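Local structure of signal recognition particle receptor FtsY (Sulfolobus acidocaldarius, 5L3S) at residues B[105-117]-B[236-249]. The protein serves as the receptor for the signal recognition particle, a P-loop GTPase of the SRP54 type that carries a helical bundle domain. Sequence-based numbering, arbitrary orientation.
With MG (magnesium ion), chain S; GNP (phosphoaminophosphonic acid-guanylate ester), chain R; GNP (phosphoaminophosphonic acid-guanylate ester), chain I.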
loop_
_atom_site.group_PDB
_atom_site.type_symbol
_atom_site.label_atom_id
_atom_site.label_comp_id
_atom_site.label_asym_id
_atom_site.label_seq_id
_atom_site.Cartn_x
_atom_site.Cartn_y
_atom_site.Cartn_z
ATOM N N ILE B 105 -11.460 -0.334 17.883
ATOM C CA ILE B 105 -10.023 -0.133 17.711
ATOM C C ILE B 105 -9.677 -0.363 16.247
ATOM O O ILE B 105 -10.345 -1.160 15.556
ATOM C CB ILE B 105 -9.193 -1.046 18.657
ATOM C CG1 ILE B 105 -7.698 -0.656 18.657
ATOM C CG2 ILE B 105 -9.404 -2.508 18.307
ATOM C CD1 ILE B 105 -6.912 -1.266 19.832
ATOM N N PHE B 106 -8.664 0.364 15.781
ATOM C CA PHE B 106 -8.211 0.319 14.387
ATOM C C PHE B 106 -6.732 -0.044 14.408
ATOM O O PHE B 106 -5.961 0.548 15.176
ATOM C CB PHE B 106 -8.384 1.703 13.735
ATOM C CG PHE B 106 -9.812 2.182 13.679
ATOM C CD1 PHE B 106 -10.452 2.651 14.822
ATOM C CD2 PHE B 106 -10.512 2.177 12.486
ATOM C CE1 PHE B 106 -11.763 3.091 14.772
ATOM C CE2 PHE B 106 -11.831 2.612 12.426
ATOM C CZ PHE B 106 -12.460 3.070 13.566
ATOM N N PHE B 107 -6.332 -1.034 13.610
ATOM C CA PHE B 107 -4.904 -1.352 13.503
ATOM C C PHE B 107 -4.533 -1.809 12.093
ATOM O O PHE B 107 -5.398 -2.015 11.240
ATOM C CB PHE B 107 -4.470 -2.389 14.566
ATOM C CG PHE B 107 -5.312 -3.661 14.591
ATOM C CD1 PHE B 107 -5.053 -4.713 13.712
ATOM C CD2 PHE B 107 -6.316 -3.827 15.548
ATOM C CE1 PHE B 107 -5.820 -5.885 13.749
ATOM C CE2 PHE B 107 -7.079 -4.986 15.592
ATOM C CZ PHE B 107 -6.831 -6.017 14.688
ATOM N N GLY B 108 -3.246 -1.954 11.838
ATOM C CA GLY B 108 -2.809 -2.381 10.511
ATOM C C GLY B 108 -1.374 -1.929 10.318
ATOM O O GLY B 108 -0.802 -1.282 11.202
ATOM N N VAL B 109 -0.785 -2.250 9.166
ATOM C CA VAL B 109 0.617 -1.913 8.953
ATOM C C VAL B 109 0.819 -0.424 8.701
ATOM O O VAL B 109 -0.133 0.326 8.496
ATOM C CB VAL B 109 1.264 -2.761 7.799
ATOM C CG1 VAL B 109 1.041 -4.243 8.042
ATOM C CG2 VAL B 109 0.709 -2.364 6.453
ATOM N N ASN B 110 2.074 0.007 8.726
ATOM C CA ASN B 110 2.392 1.421 8.591
ATOM C C ASN B 110 1.901 2.076 7.323
ATOM O O ASN B 110 2.102 1.548 6.224
ATOM C CB ASN B 110 3.914 1.601 8.667
ATOM C CG ASN B 110 4.477 0.969 9.887
ATOM O OD1 ASN B 110 4.705 -0.248 9.919
ATOM N ND2 ASN B 110 4.685 1.778 10.929
ATOM N N GLY B 111 1.278 3.237 7.484
ATOM C CA GLY B 111 0.928 4.092 6.360
ATOM C C GLY B 111 -0.361 3.731 5.610
ATOM O O GLY B 111 -0.736 4.448 4.673
ATOM N N VAL B 112 -1.040 2.650 5.998
ATOM C CA VAL B 112 -2.250 2.208 5.255
ATOM C C VAL B 112 -3.450 3.153 5.327
ATOM O O VAL B 112 -4.306 3.158 4.431
ATOM C CB VAL B 112 -2.751 0.789 5.678
ATOM C CG1 VAL B 112 -1.763 -0.274 5.235
ATOM C CG2 VAL B 112 -3.059 0.709 7.207
ATOM N N GLY B 113 -3.540 3.930 6.402
ATOM C CA GLY B 113 -4.591 4.923 6.487
ATOM C C GLY B 113 -5.445 4.915 7.746
ATOM O O GLY B 113 -6.540 5.453 7.718
ATOM N N LYS B 114 -4.938 4.343 8.840
ATOM C CA LYS B 114 -5.693 4.231 10.090
ATOM C C LYS B 114 -6.211 5.563 10.642
ATOM O O LYS B 114 -7.408 5.702 10.930
ATOM C CB LYS B 114 -4.829 3.533 11.158
ATOM C CG LYS B 114 -4.201 2.213 10.690
ATOM C CD LYS B 114 -3.268 1.615 11.743
ATOM C CE LYS B 114 -1.898 2.354 11.793
ATOM N NZ LYS B 114 -1.211 2.320 10.456
ATOM N N THR B 115 -5.298 6.514 10.822
ATOM C CA THR B 115 -5.580 7.810 11.443
ATOM C C THR B 115 -6.603 8.613 10.649
ATOM O O THR B 115 -7.574 9.140 11.197
ATOM C CB THR B 115 -4.258 8.597 11.643
ATOM O OG1 THR B 115 -3.411 7.871 12.552
ATOM C CG2 THR B 115 -4.518 10.001 12.156
ATOM N N THR B 116 -6.419 8.665 9.338
ATOM C CA THR B 116 -7.366 9.375 8.478
ATOM C C THR B 116 -8.740 8.672 8.433
ATOM O O THR B 116 -9.783 9.326 8.390
ATOM C CB THR B 116 -6.780 9.520 7.050
ATOM O OG1 THR B 116 -5.464 10.101 7.146
ATOM C CG2 THR B 116 -7.667 10.417 6.186
ATOM N N THR B 117 -8.735 7.342 8.456
ATOM C CA THR B 117 -9.987 6.576 8.434
ATOM C C THR B 117 -10.780 6.807 9.724
ATOM O O THR B 117 -12.007 6.887 9.720
ATOM C CB THR B 117 -9.710 5.070 8.216
ATOM O OG1 THR B 117 -9.056 4.891 6.948
ATOM C CG2 THR B 117 -11.033 4.262 8.226
ATOM N N PHE B 236 -2.543 -11.165 10.927
ATOM C CA PHE B 236 -3.241 -10.396 11.960
ATOM C C PHE B 236 -4.427 -11.177 12.521
ATOM O O PHE B 236 -4.720 -11.111 13.717
ATOM C CB PHE B 236 -3.707 -9.036 11.416
ATOM C CG PHE B 236 -2.666 -7.949 11.499
ATOM C CD1 PHE B 236 -2.005 -7.686 12.690
ATOM C CD2 PHE B 236 -2.374 -7.168 10.397
ATOM C CE1 PHE B 236 -1.051 -6.666 12.763
ATOM C CE2 PHE B 236 -1.416 -6.146 10.460
ATOM C CZ PHE B 236 -0.758 -5.899 11.641
ATOM N N GLU B 237 -5.112 -11.929 11.669
ATOM C CA GLU B 237 -6.223 -12.734 12.157
ATOM C C GLU B 237 -5.717 -13.810 13.118
ATOM O O GLU B 237 -6.332 -14.060 14.153
ATOM C CB GLU B 237 -7.026 -13.351 11.001
ATOM C CG GLU B 237 -8.015 -14.438 11.424
ATOM C CD GLU B 237 -9.026 -13.959 12.455
ATOM O OE1 GLU B 237 -9.282 -12.736 12.536
ATOM O OE2 GLU B 237 -9.568 -14.809 13.191
ATOM N N ASN B 238 -4.587 -14.424 12.783
ATOM C CA ASN B 238 -4.012 -15.469 13.628
ATOM C C ASN B 238 -3.378 -14.949 14.925
ATOM O O ASN B 238 -3.488 -15.591 15.960
ATOM C CB ASN B 238 -2.983 -16.294 12.848
ATOM C CG ASN B 238 -3.605 -17.083 11.706
ATOM O OD1 ASN B 238 -4.773 -17.472 11.761
ATOM N ND2 ASN B 238 -2.820 -17.329 10.664
ATOM N N ASN B 239 -2.710 -13.797 14.869
ATOM C CA ASN B 239 -2.002 -13.278 16.039
ATOM C C ASN B 239 -2.846 -12.368 16.930
ATOM O O ASN B 239 -2.562 -12.210 18.117
ATOM C CB ASN B 239 -0.744 -12.508 15.623
ATOM C CG ASN B 239 0.246 -13.363 14.861
ATOM O OD1 ASN B 239 0.158 -14.592 14.863
ATOM N ND2 ASN B 239 1.206 -12.710 14.207
ATOM N N VAL B 240 -3.858 -11.744 16.343
ATOM C CA VAL B 240 -4.614 -10.701 17.028
ATOM C C VAL B 240 -6.122 -10.980 16.972
ATOM O O VAL B 240 -6.796 -11.024 18.010
ATOM C CB VAL B 240 -4.318 -9.326 16.391
ATOM C CG1 VAL B 240 -5.063 -8.211 17.125
ATOM C CG2 VAL B 240 -2.814 -9.048 16.362
ATOM N N GLY B 241 -6.639 -11.189 15.756
ATOM C CA GLY B 241 -8.073 -11.346 15.535
ATOM C C GLY B 241 -8.750 -10.001 15.298
ATOM O O GLY B 241 -8.423 -9.005 15.952
ATOM N N TYR B 242 -9.670 -9.951 14.340
ATOM C CA TYR B 242 -10.424 -8.724 14.067
ATOM C C TYR B 242 -11.799 -9.097 13.517
ATOM O O TYR B 242 -12.043 -10.256 13.170
ATOM C CB TYR B 242 -9.678 -7.800 13.100
ATOM C CG TYR B 242 -9.242 -8.478 11.813
ATOM C CD1 TYR B 242 -8.002 -9.114 11.731
ATOM C CD2 TYR B 242 -10.064 -8.490 10.690
ATOM C CE1 TYR B 242 -7.590 -9.752 10.568
ATOM C CE2 TYR B 242 -9.659 -9.123 9.512
ATOM C CZ TYR B 242 -8.415 -9.749 9.464
ATOM O OH TYR B 242 -8.000 -10.386 8.321
ATOM N N ASP B 243 -12.692 -8.115 13.429
ATOM C CA ASP B 243 -14.081 -8.376 13.042
ATOM C C ASP B 243 -14.366 -8.011 11.586
ATOM O O ASP B 243 -15.184 -8.655 10.925
ATOM C CB ASP B 243 -15.029 -7.595 13.948
ATOM C CG ASP B 243 -14.858 -7.952 15.408
ATOM O OD1 ASP B 243 -15.135 -9.114 15.757
ATOM O OD2 ASP B 243 -14.450 -7.078 16.201
ATOM N N ALA B 244 -13.710 -6.960 11.105
ATOM C CA ALA B 244 -13.943 -6.465 9.749
ATOM C C ALA B 244 -12.757 -5.660 9.211
ATOM O O ALA B 244 -11.819 -5.347 9.938
ATOM C CB ALA B 244 -15.200 -5.633 9.687
ATOM N N VAL B 245 -12.825 -5.319 7.928
ATOM C CA VAL B 245 -11.741 -4.600 7.283
ATOM C C VAL B 245 -12.301 -3.324 6.671
ATOM O O VAL B 245 -13.435 -3.311 6.173
ATOM C CB VAL B 245 -11.127 -5.487 6.167
ATOM C CG1 VAL B 245 -10.249 -4.679 5.225
ATOM C CG2 VAL B 245 -10.352 -6.646 6.785
ATOM N N ILE B 246 -11.510 -2.260 6.707
ATOM C CA ILE B 246 -11.753 -1.107 5.851
ATOM C C ILE B 246 -10.600 -1.018 4.838
ATOM O O ILE B 246 -9.435 -1.073 5.218
ATOM C CB ILE B 246 -11.896 0.201 6.682
ATOM C CG1 ILE B 246 -13.209 0.164 7.489
ATOM C CG2 ILE B 246 -11.850 1.436 5.771
ATOM C CD1 ILE B 246 -13.389 1.346 8.480
ATOM N N LEU B 247 -10.945 -0.913 3.554
ATOM C CA LEU B 247 -9.959 -0.791 2.476
ATOM C C LEU B 247 -9.817 0.669 2.091
ATOM O O LEU B 247 -10.822 1.329 1.814
ATOM C CB LEU B 247 -10.449 -1.552 1.234
ATOM C CG LEU B 247 -10.672 -3.052 1.343
ATOM C CD1 LEU B 247 -10.983 -3.630 -0.045
ATOM C CD2 LEU B 247 -9.434 -3.699 1.927
ATOM N N THR B 248 -8.581 1.171 2.040
ATOM C CA THR B 248 -8.348 2.584 1.737
ATOM C C THR B 248 -7.787 2.823 0.331
ATOM O O THR B 248 -7.330 1.892 -0.334
ATOM C CB THR B 248 -7.314 3.177 2.714
ATOM O OG1 THR B 248 -6.083 2.466 2.559
ATOM C CG2 THR B 248 -7.804 3.049 4.178
ATOM N N LYS B 249 -7.820 4.086 -0.099
ATOM C CA LYS B 249 -7.140 4.534 -1.306
ATOM C C LYS B 249 -7.694 3.888 -2.564
ATOM O O LYS B 249 -6.986 3.719 -3.542
ATOM C CB LYS B 249 -5.620 4.305 -1.199
ATOM C CG LYS B 249 -4.993 4.946 0.040
ATOM C CD LYS B 249 -3.490 4.587 0.175
ATOM C CE LYS B 249 -3.003 4.885 1.621
ATOM N NZ LYS B 249 -1.601 4.404 1.866
HETATM MG MG MG S . -1.576 6.875 12.090
HETATM P PG GNP R . 0.739 5.451 10.394
HETATM O O1G GNP R . 0.023 5.890 11.650
HETATM O O2G GNP R . 2.106 6.104 10.248
HETATM O O3G GNP R . 0.976 3.960 10.299
HETATM N N3B GNP R . -0.138 5.889 9.130
HETATM P PB GNP R . -1.741 5.621 9.076
HETATM O O1B GNP R . -2.369 6.133 10.294
HETATM O O2B GNP R . -1.974 4.187 8.847
HETATM O O3A GNP R . -2.225 6.405 7.875
HETATM P PA GNP R . -2.588 7.891 7.750
HETATM O O1A GNP R . -3.981 8.138 8.249
HETATM O O2A GNP R . -1.508 8.759 8.313
HETATM O "O5'" GNP R . -2.712 8.138 6.206
HETATM C "C5'" GNP R . -1.563 8.056 5.303
HETATM C "C4'" GNP R . -1.854 8.883 4.063
HETATM O "O4'" GNP R . -2.877 8.223 3.230
HETATM C "C3'" GNP R . -2.398 10.268 4.355
HETATM O "O3'" GNP R . -1.904 11.162 3.374
HETATM C "C2'" GNP R . -3.917 10.092 4.184
HETATM O "O2'" GNP R . -4.541 11.312 3.826
HETATM C "C1'" GNP R . -3.891 9.161 2.960
HETATM N N9 GNP R . -5.143 8.424 2.791
HETATM C C8 GNP R . -5.833 7.688 3.715
HETATM N N7 GNP R . -6.928 7.125 3.234
HETATM C C5 GNP R . -6.933 7.526 1.901
HETATM C C6 GNP R . -7.859 7.242 0.873
HETATM O O6 GNP R . -8.890 6.564 0.986
HETATM N N1 GNP R . -7.513 7.853 -0.336
HETATM C C2 GNP R . -6.375 8.624 -0.518
HETATM N N2 GNP R . -6.163 9.143 -1.726
HETATM N N3 GNP R . -5.503 8.893 0.447
HETATM C C4 GNP R . -5.848 8.321 1.618
HETATM P PG GNP I . 2.014 11.035 3.453
HETATM O O1G GNP I . 0.623 11.060 4.105
HETATM O O2G GNP I . 2.714 12.361 3.562
HETATM O O3G GNP I . 1.784 10.552 2.036
HETATM N N3B GNP I . 2.853 9.874 4.193
HETATM P PB GNP I . 4.451 9.591 3.908
HETATM O O1B GNP I . 5.120 10.843 4.243
HETATM O O2B GNP I . 4.611 9.037 2.545
HETATM O O3A GNP I . 4.874 8.446 4.856
HETATM P PA GNP I . 5.259 8.576 6.374
HETATM O O1A GNP I . 4.243 9.321 7.144
HETATM O O2A GNP I . 6.655 9.064 6.472
HETATM O "O5'" GNP I . 5.337 7.089 6.880
HETATM C "C5'" GNP I . 4.214 6.204 6.815
HETATM C "C4'" GNP I . 4.441 5.123 7.864
HETATM O "O4'" GNP I . 5.450 4.185 7.417
HETATM C "C3'" GNP I . 4.967 5.633 9.205
HETATM O "O3'" GNP I . 4.390 4.860 10.237
HETATM C "C2'" GNP I . 6.476 5.357 9.142
HETATM O "O2'" GNP I . 7.002 5.163 10.439
HETATM C "C1'" GNP I . 6.466 4.032 8.386
HETATM N N9 GNP I . 7.661 3.641 7.624
HETATM C C8 GNP I . 8.375 4.345 6.677
HETATM N N7 GNP I . 9.360 3.638 6.148
HETATM C C5 GNP I . 9.273 2.381 6.778
HETATM C C6 GNP I . 10.040 1.189 6.670
HETATM O O6 GNP I . 11.032 0.957 5.938
HETATM N N1 GNP I . 9.567 0.180 7.514
HETATM C C2 GNP I . 8.497 0.301 8.364
HETATM N N2 GNP I . 8.168 -0.749 9.135
HETATM N N3 GNP I . 7.801 1.411 8.475
HETATM C C4 GNP I . 8.225 2.393 7.676
HETATM O O HOH W 1 -2.515 5.400 13.206
HETATM O O HOH W 2 -1.087 8.599 11.060
HETATM O O HOH W 3 -0.691 7.741 13.776
#
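Phe107 and Phe236 bury more surface here than any other pair, at an apolar end where the strand 102-107 faces the end of the helix 228-239. Their ring planes lie at 56° with centroids 5.7 Å apart, so the pair is oblique, and Phe107 CD1 sits over one face of the Phe236 ring. CG of Phe107 stands between its backbone N and carbonyl carbon (chi1 53°), which sends CZ into the turn after the helix: it lies 3.7 Å from Val240 CG1 and near Tyr242 CB, while Gly241 O meets the ring edge near its plane. Phe236 CE2 continues the packing, with Val109 CG1 3.9 Å away at the ring edge, near its plane. Strands 102-107 and 244-248 are not sheet neighbours; strand 216-222 runs between them, and the first leads through the P-loop (Walker A) into helix 114-127, as in P-loop GTPases. Thr117 on that helix points its CG2 tip to tip at Ile246 CD1, 3.8 Å away. Its OG1 shares Gly113 O with its own amide and touches Thr248 CG2. Two bonds grip the P-loop backbone: Thr248 OG1 donates to Val112 O at 2.7 Å, nearly along the C=O axis, and Lys249 NZ to Gly111 O at 2.9 Å, tilted 28° from the carbonyl plane. Extended beyond CG, Lys249 runs past the guanine of one phosphoaminophosphonic acid-guanylate ester, whose O6 accepts from Lys249 N (2.9 Å), and its NZ also salt-bridges Asp222. Beyond Val112, Gly113 N and Lys114 N both donate to O2B of that same ligand.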